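Local structure of acetyl-coa acetyltransferase (2WL6) at residues 55-60 and 84-89; 197-202 and 214-219. The protein catalyses the joining of two acetyl-CoA molecules into acetoacetyl-CoA, a biosynthetic thiolase step that probably feeds polyhydroxybutyrate synthesis, in the form of a tetramer. The protein carries 2 engineered substitutions. One frame throughout, in Å; residues are numbered along the deposited sequence.

How the contacts relate
From the N terminus, contact 1 comes first: it closes the beta-alpha-beta crossover in which strand 51-55 leads through helix 66-73 to the neighbouring parallel strand 81-86, bringing the exits of the two strands together. Contact 2 opens and closes later, joining the two legs of the excursion that forms the small hairpin of strands 202-203 and 212-213. The two loops follow in series, neither nested nor crossed, and their centres lie about 22 Å apart without touching. Contact 1 belongs to the edge of the large mixed sheet that faces a second subunit; contact 2 fastens the hairpin's base beside strand 5-17, near the middle of the same sheet.

Contact 1. Residues 55-60 and 84-89; sequences GQVLPA and GMNQLC
V57 sets its two methyls against the side-chain amide of N86 where the neighbouring parallel strands 51-55 and 81-86 end, V57 just past the first and N86 closing the second; a beta-alpha-beta crossover connects these strands in the thiolase fold. CG2 of V57 comes to 3.3 Å from OD1 of N86, while CG1 of V57 lies 3.7 Å from ND2 of N86, so each methyl serves one branch of the amide. The same CG1 of V57 meets CD2 of L88 at 4.0 Å, making the valine a bridge between a polar and an apolar neighbour. Beside this patch the backbones are joined by one hydrogen bond, from Q56 N to M85 O (2.9 Å). SD of M85 packs 4.1 Å from CA of G55.

The next shell fixes both partners. E117 of strand 111-118 accepts hydrogen bonds from V57 N and L58 N through its two carboxylate oxygens, holding the chain as it leaves strand 51-55, and E62 receives Q56 NE2. On the other flank, G84, M85 and N86 form an antiparallel ladder with a strand of the second subunit, which carries the sheet across the interface. With CG of N86 anti to its backbone N (chi1 176°), an Asx turn holds the amide facing V57: OD1 of N86 accepts from N of L88 at 2.7 Å.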
ATOM      1  N   GLY A  55     -23.131   9.344  15.151  1.00  2.00           N
ATOM      2  CA  GLY A  55     -22.203  10.142  14.352  1.00  2.22           C
ATOM      3  C   GLY A  55     -20.893   9.395  14.189  1.00  3.00           C
ATOM      4  O   GLY A  55     -20.588   8.494  14.966  1.00  3.74           O
ATOM      5  N   GLN A  56     -20.111   9.756  13.186  1.00  3.35           N
ATOM      6  CA  GLN A  56     -18.859   9.072  12.912  1.00  3.81           C
ATOM      7  C   GLN A  56     -18.204   9.681  11.690  1.00  4.13           C
ATOM      8  O   GLN A  56     -18.827   9.775  10.631  1.00  4.21           O
ATOM      9  CB  GLN A  56     -19.117   7.598  12.641  1.00  3.68           C
ATOM     10  CG  GLN A  56     -17.873   6.856  12.218  1.00  4.49           C
ATOM     11  CD  GLN A  56     -18.112   5.371  12.080  1.00  4.25           C
ATOM     12  OE1 GLN A  56     -19.238   4.914  12.169  1.00  4.71           O
ATOM     13  NE2 GLN A  56     -17.047   4.608  11.848  1.00  5.97           N
ATOM     14  N   VAL A  57     -16.945  10.078  11.821  1.00  4.34           N
ATOM     15  CA  VAL A  57     -16.249  10.713  10.702  1.00  4.53           C
ATOM     16  C   VAL A  57     -15.330   9.793   9.877  1.00  4.88           C
ATOM     17  O   VAL A  57     -15.186  10.039   8.700  1.00  4.82           O
ATOM     18  CB  VAL A  57     -15.530  12.020  11.131  1.00  4.17           C
ATOM     19  CG1 VAL A  57     -14.806  12.669   9.983  1.00  2.48           C
ATOM     20  CG2 VAL A  57     -16.552  12.967  11.661  1.00  4.76           C
ATOM     21  N   LEU A  58     -14.762   8.728  10.454  1.00  5.55           N
ATOM     22  CA  LEU A  58     -13.731   7.947   9.730  1.00  6.31           C
ATOM     23  C   LEU A  58     -13.984   6.442   9.491  1.00  6.89           C
ATOM     24  O   LEU A  58     -13.112   5.603   9.787  1.00  7.59           O
ATOM     25  CB  LEU A  58     -12.363   8.121  10.400  1.00  6.04           C
ATOM     26  CG  LEU A  58     -11.942   9.545  10.761  1.00  6.54           C
ATOM     27  CD1 LEU A  58     -10.804   9.509  11.786  1.00  7.29           C
ATOM     28  CD2 LEU A  58     -11.570  10.394   9.511  1.00  5.41           C
ATOM     29  N   PRO A  59     -15.122   6.094   8.862  1.00  6.94           N
ATOM     30  CA  PRO A  59     -15.575   4.714   8.771  1.00  6.84           C
ATOM     31  C   PRO A  59     -14.835   3.859   7.719  1.00  6.94           C
ATOM     32  O   PRO A  59     -14.916   2.643   7.753  1.00  7.46           O
ATOM     33  CB  PRO A  59     -17.028   4.882   8.367  1.00  6.77           C
ATOM     34  CG  PRO A  59     -17.004   6.072   7.488  1.00  7.73           C
ATOM     35  CD  PRO A  59     -15.893   6.974   7.970  1.00  6.97           C
ATOM     36  N   ALA A  60     -14.148   4.501   6.790  1.00  6.78           N
ATOM     37  CA  ALA A  60     -13.334   3.838   5.782  1.00  6.61           C
ATOM     38  C   ALA A  60     -12.725   2.507   6.226  1.00  6.99           C
ATOM     39  O   ALA A  60     -11.987   2.459   7.207  1.00  7.82           O
ATOM     40  CB  ALA A  60     -12.240   4.781   5.363  1.00  6.28           C
ATOM     41  N   GLY A  84     -25.367   6.359  10.213  1.00  2.86           N
ATOM     42  CA  GLY A  84     -24.332   7.182  10.835  1.00  3.05           C
ATOM     43  C   GLY A  84     -24.376   8.535  10.169  1.00  3.22           C
ATOM     44  O   GLY A  84     -25.083   8.677   9.179  1.00  3.81           O
ATOM     45  N   MET A  85     -23.658   9.531  10.690  1.00  3.23           N
ATOM     46  CA  MET A  85     -23.601  10.844  10.013  1.00  3.58           C
ATOM     47  C   MET A  85     -22.355  11.648  10.331  1.00  3.56           C
ATOM     48  O   MET A  85     -21.622  11.280  11.216  1.00  4.32           O
ATOM     49  CB  MET A  85     -24.862  11.668  10.263  1.00  3.67           C
ATOM     50  CG  MET A  85     -25.273  11.789  11.693  1.00  3.58           C
ATOM     51  SD  MET A  85     -24.418  13.105  12.493  1.00  5.02           S
ATOM     52  CE  MET A  85     -25.056  14.557  11.668  1.00  5.43           C
ATOM     53  N   ASN A  86     -22.092  12.709   9.578  1.00  3.40           N
ATOM     54  CA  ASN A  86     -20.841  13.426   9.686  1.00  3.78           C
ATOM     55  C   ASN A  86     -20.983  14.927   9.540  1.00  4.15           C
ATOM     56  O   ASN A  86     -21.016  15.453   8.430  1.00  4.67           O
ATOM     57  CB  ASN A  86     -19.849  12.910   8.645  1.00  4.09           C
ATOM     58  CG  ASN A  86     -18.545  13.694   8.627  1.00  5.03           C
ATOM     59  OD1 ASN A  86     -18.349  14.616   9.415  1.00  7.65           O
ATOM     60  ND2 ASN A  86     -17.637  13.322   7.728  1.00  6.96           N
ATOM     61  N   GLN A  87     -21.075  15.618  10.666  1.00  4.22           N
ATOM     62  CA  GLN A  87     -20.927  17.061  10.684  1.00  4.27           C
ATOM     63  C   GLN A  87     -19.692  17.345  11.521  1.00  5.10           C
ATOM     64  O   GLN A  87     -19.708  18.235  12.388  1.00  5.69           O
ATOM     65  CB  GLN A  87     -22.135  17.738  11.330  1.00  4.07           C
ATOM     66  CG  GLN A  87     -22.236  19.212  10.996  1.00  3.67           C
ATOM     67  CD  GLN A  87     -23.252  19.951  11.826  1.00  3.73           C
ATOM     68  OE1 GLN A  87     -24.067  19.352  12.525  1.00  3.37           O
ATOM     69  NE2 GLN A  87     -23.203  21.269  11.759  1.00  4.13           N
ATOM     70  N   LEU A  88     -18.640  16.548  11.307  1.00  5.32           N
ATOM     71  CA  LEU A  88     -17.390  16.658  12.070  1.00  5.11           C
ATOM     72  C   LEU A  88     -17.574  16.579  13.612  1.00  5.58           C
ATOM     73  O   LEU A  88     -18.402  15.799  14.097  1.00  5.26           O
ATOM     74  CB  LEU A  88     -16.658  17.920  11.647  1.00  4.87           C
ATOM     75  CG  LEU A  88     -16.278  17.846  10.179  1.00  4.60           C
ATOM     76  CD1 LEU A  88     -15.506  19.072   9.797  1.00  5.34           C
ATOM     77  CD2 LEU A  88     -15.416  16.618   9.936  1.00  5.64           C
ATOM     78  N   CYS A  89     -16.805  17.376  14.365  1.00  5.68           N
ATOM     79  CA  CYS A  89     -16.887  17.424  15.829  1.00  5.72           C
ATOM     80  C   CYS A  89     -18.304  17.533  16.335  1.00  5.31           C
ATOM     81  O   CYS A  89     -18.572  17.125  17.463  1.00  5.60           O
ATOM     82  CB  CYS A  89     -16.186  18.650  16.372  1.00  5.97           C
ATOM     83  SG  CYS A  89     -14.437  18.570  16.430  1.00 10.03           S
TER

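Contact 2. Residues 197-202 and 214-219; sequences DEIVPF and DADEYI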
ATOM      1  N   ASP A 197     -19.906   7.374  37.237  1.00 14.01           N
ATOM      2  CA  ASP A 197     -21.288   7.234  36.745  1.00 14.33           C
ATOM      3  C   ASP A 197     -21.449   7.050  35.248  1.00 14.43           C
ATOM      4  O   ASP A 197     -22.237   6.233  34.787  1.00 14.71           O
ATOM      5  CB  ASP A 197     -22.094   8.453  37.132  1.00 14.06           C
ATOM      6  CG  ASP A 197     -22.511   8.397  38.518  1.00 14.39           C
ATOM      7  OD1 ASP A 197     -22.674   7.263  38.972  1.00 15.70           O
ATOM      8  OD2 ASP A 197     -22.668   9.451  39.157  1.00 16.02           O
ATOM      9  N   GLU A 198     -20.735   7.853  34.485  1.00 14.34           N
ATOM     10  CA  GLU A 198     -21.000   7.892  33.080  1.00 14.03           C
ATOM     11  C   GLU A 198     -20.280   6.763  32.361  1.00 13.72           C
ATOM     12  O   GLU A 198     -20.908   6.025  31.624  1.00 13.88           O
ATOM     13  CB  GLU A 198     -20.674   9.275  32.512  1.00 14.17           C
ATOM     14  CG  GLU A 198     -19.211   9.671  32.566  1.00 15.88           C
ATOM     15  CD  GLU A 198     -18.992  11.186  32.469  1.00 18.98           C
ATOM     16  OE1 GLU A 198     -19.733  11.955  33.143  1.00 19.37           O
ATOM     17  OE2 GLU A 198     -18.061  11.604  31.731  1.00 19.35           O
ATOM     18  N   ILE A 199     -18.988   6.596  32.610  1.00 13.45           N
ATOM     19  CA  ILE A 199     -18.208   5.585  31.901  1.00 13.47           C
ATOM     20  C   ILE A 199     -18.768   4.176  32.061  1.00 13.74           C
ATOM     21  O   ILE A 199     -19.136   3.769  33.148  1.00 13.87           O
ATOM     22  CB  ILE A 199     -16.755   5.551  32.366  1.00 13.36           C
ATOM     23  CG1 ILE A 199     -16.094   6.914  32.172  1.00 12.63           C
ATOM     24  CG2 ILE A 199     -15.995   4.519  31.582  1.00 13.48           C
ATOM     25  CD1 ILE A 199     -14.628   6.963  32.569  1.00 11.48           C
ATOM     26  N   VAL A 200     -18.824   3.442  30.959  1.00 14.01           N
ATOM     27  CA  VAL A 200     -19.234   2.047  30.958  1.00 13.52           C
ATOM     28  C   VAL A 200     -17.960   1.271  30.634  1.00 13.55           C
ATOM     29  O   VAL A 200     -17.177   1.686  29.783  1.00 12.79           O
ATOM     30  CB  VAL A 200     -20.314   1.800  29.888  1.00 13.18           C
ATOM     31  CG1 VAL A 200     -19.752   2.107  28.529  1.00 13.12           C
ATOM     32  CG2 VAL A 200     -20.802   0.383  29.937  1.00 13.07           C
ATOM     33  N   PRO A 201     -17.719   0.155  31.341  1.00 13.96           N
ATOM     34  CA  PRO A 201     -16.447  -0.536  31.058  1.00 13.75           C
ATOM     35  C   PRO A 201     -16.545  -1.231  29.721  1.00 13.64           C
ATOM     36  O   PRO A 201     -17.605  -1.728  29.366  1.00 13.34           O
ATOM     37  CB  PRO A 201     -16.332  -1.581  32.186  1.00 13.60           C
ATOM     38  CG  PRO A 201     -17.493  -1.293  33.155  1.00 13.51           C
ATOM     39  CD  PRO A 201     -18.526  -0.526  32.375  1.00 13.93           C
ATOM     40  N   PHE A 202     -15.462  -1.216  28.964  1.00 13.84           N
ATOM     41  CA  PHE A 202     -15.389  -1.990  27.742  1.00 13.82           C
ATOM     42  C   PHE A 202     -14.319  -3.074  27.881  1.00 14.81           C
ATOM     43  O   PHE A 202     -13.161  -2.762  28.149  1.00 15.14           O
ATOM     44  CB  PHE A 202     -15.021  -1.097  26.557  1.00 13.11           C
ATOM     45  CG  PHE A 202     -14.910  -1.855  25.248  1.00 11.54           C
ATOM     46  CD1 PHE A 202     -15.998  -1.980  24.417  1.00  8.09           C
ATOM     47  CD2 PHE A 202     -13.726  -2.471  24.874  1.00 10.05           C
ATOM     48  CE1 PHE A 202     -15.905  -2.675  23.257  1.00  6.41           C
ATOM     49  CE2 PHE A 202     -13.645  -3.183  23.708  1.00  7.79           C
ATOM     50  CZ  PHE A 202     -14.731  -3.277  22.903  1.00  7.20           C
ATOM     51  N   ASP A 214     -11.649   0.913  31.956  1.00 15.69           N
ATOM     52  CA  ASP A 214     -12.688   1.693  32.598  1.00 15.11           C
ATOM     53  C   ASP A 214     -12.239   3.042  33.138  1.00 13.96           C
ATOM     54  O   ASP A 214     -12.904   3.625  33.996  1.00 13.53           O
ATOM     55  CB  ASP A 214     -13.435   0.855  33.643  1.00 16.00           C
ATOM     56  CG  ASP A 214     -12.531   0.321  34.720  1.00 17.34           C
ATOM     57  OD1 ASP A 214     -11.311   0.606  34.669  1.00 19.92           O
ATOM     58  OD2 ASP A 214     -13.045  -0.385  35.617  1.00 18.71           O
ATOM     59  N   ALA A 215     -11.135   3.553  32.598  1.00 12.86           N
ATOM     60  CA  ALA A 215     -10.694   4.901  32.916  1.00 11.91           C
ATOM     61  C   ALA A 215     -10.076   5.630  31.713  1.00 11.44           C
ATOM     62  O   ALA A 215      -9.315   5.039  30.954  1.00 10.89           O
ATOM     63  CB  ALA A 215      -9.735   4.855  34.082  1.00 11.91           C
ATOM     64  N   ASP A 216     -10.396   6.918  31.567  1.00 11.07           N
ATOM     65  CA  ASP A 216      -9.898   7.725  30.454  1.00 11.21           C
ATOM     66  C   ASP A 216      -8.393   7.882  30.469  1.00 11.40           C
ATOM     67  O   ASP A 216      -7.873   8.714  31.192  1.00 11.63           O
ATOM     68  CB  ASP A 216     -10.493   9.115  30.515  1.00 11.13           C
ATOM     69  CG  ASP A 216     -11.984   9.107  30.523  1.00 10.48           C
ATOM     70  OD1 ASP A 216     -12.589   8.720  29.502  1.00 10.46           O
ATOM     71  OD2 ASP A 216     -12.560   9.541  31.537  1.00  9.93           O
ATOM     72  N   GLU A 217      -7.685   7.123  29.648  1.00 11.76           N
ATOM     73  CA  GLU A 217      -6.238   7.039  29.805  1.00 11.98           C
ATOM     74  C   GLU A 217      -5.462   8.219  29.309  1.00 11.77           C
ATOM     75  O   GLU A 217      -4.285   8.307  29.580  1.00 11.94           O
ATOM     76  CB  GLU A 217      -5.690   5.806  29.118  1.00 12.32           C
ATOM     77  CG  GLU A 217      -5.716   5.895  27.642  1.00 13.14           C
ATOM     78  CD  GLU A 217      -5.262   4.606  27.034  1.00 15.35           C
ATOM     79  OE1 GLU A 217      -4.475   3.893  27.704  1.00 15.08           O
ATOM     80  OE2 GLU A 217      -5.699   4.307  25.899  1.00 16.25           O
ATOM     81  N   TYR A 218      -6.113   9.123  28.591  1.00 12.06           N
ATOM     82  CA  TYR A 218      -5.424  10.280  28.027  1.00 11.96           C
ATOM     83  C   TYR A 218      -5.048  11.311  29.058  1.00 11.91           C
ATOM     84  O   TYR A 218      -4.156  12.098  28.813  1.00 11.71           O
ATOM     85  CB  TYR A 218      -6.272  10.960  26.967  1.00 11.97           C
ATOM     86  CG  TYR A 218      -5.472  11.929  26.131  1.00 12.56           C
ATOM     87  CD1 TYR A 218      -4.515  11.471  25.246  1.00 12.31           C
ATOM     88  CD2 TYR A 218      -5.672  13.303  26.228  1.00 13.55           C
ATOM     89  CE1 TYR A 218      -3.785  12.344  24.477  1.00 12.99           C
ATOM     90  CE2 TYR A 218      -4.936  14.190  25.466  1.00 13.81           C
ATOM     91  CZ  TYR A 218      -4.001  13.701  24.585  1.00 13.68           C
ATOM     92  OH  TYR A 218      -3.281  14.571  23.804  1.00 13.93           O
ATOM     93  N   ILE A 219      -5.741  11.319  30.193  1.00 12.50           N
ATOM     94  CA  ILE A 219      -5.503  12.296  31.252  1.00 13.18           C
ATOM     95  C   ILE A 219      -4.152  12.134  31.934  1.00 14.52           C
ATOM     96  O   ILE A 219      -3.738  11.029  32.251  1.00 14.66           O
ATOM     97  CB  ILE A 219      -6.576  12.214  32.309  1.00 12.56           C
ATOM     98  CG1 ILE A 219      -7.937  12.218  31.655  1.00 11.78           C
ATOM     99  CG2 ILE A 219      -6.469  13.389  33.256  1.00 12.93           C
ATOM    100  CD1 ILE A 219      -9.055  12.429  32.642  1.00 11.67           C
TER
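I199 reaches toward D216 through an extended branch: CG1 stands anti to the carbonyl carbon (chi1 -58°), and chi2 of -178° carries CD1 straight on. D216 likewise turns CG anti to its carbonyl carbon (chi1 -56°), and the two side chains cross at a slant. The methyl meets the carboxylate mainly at one oxygen, with CD1 of I199 3.5 Å from OD2 of D216 and 4.1 Å from OD1 of D216. Lower on the isoleucine, CG2 of I199 rests 4.0 Å from the carbonyl O of D214.

The two segments lead into and out of a small antiparallel hairpin, probably part of the loop domain that thiolases carry on their N-terminal core half, formed by strands 202-203 and 212-213, where F202 and V213 are joined by backbone hydrogen bonds. At its base the legs are held by van der Waals contact, since no hydrogen bond spans the two segments; at the exposed margin CB of P201 touches CB of D214 at 4.1 Å. The buried carboxylate of D216 is satisfied from strand 5-17, where R12 forms a salt bridge with OD2 and V15 N bonds to OD1. R12 also pairs with E198, so its guanidinium probably offsets the like charges of E198 OE2 and D216 OD2, 5.9 Å apart. D216 itself opens a type I beta turn that runs to I219, on which E217 OE2 accepts from the backbone N of S17 and of A21.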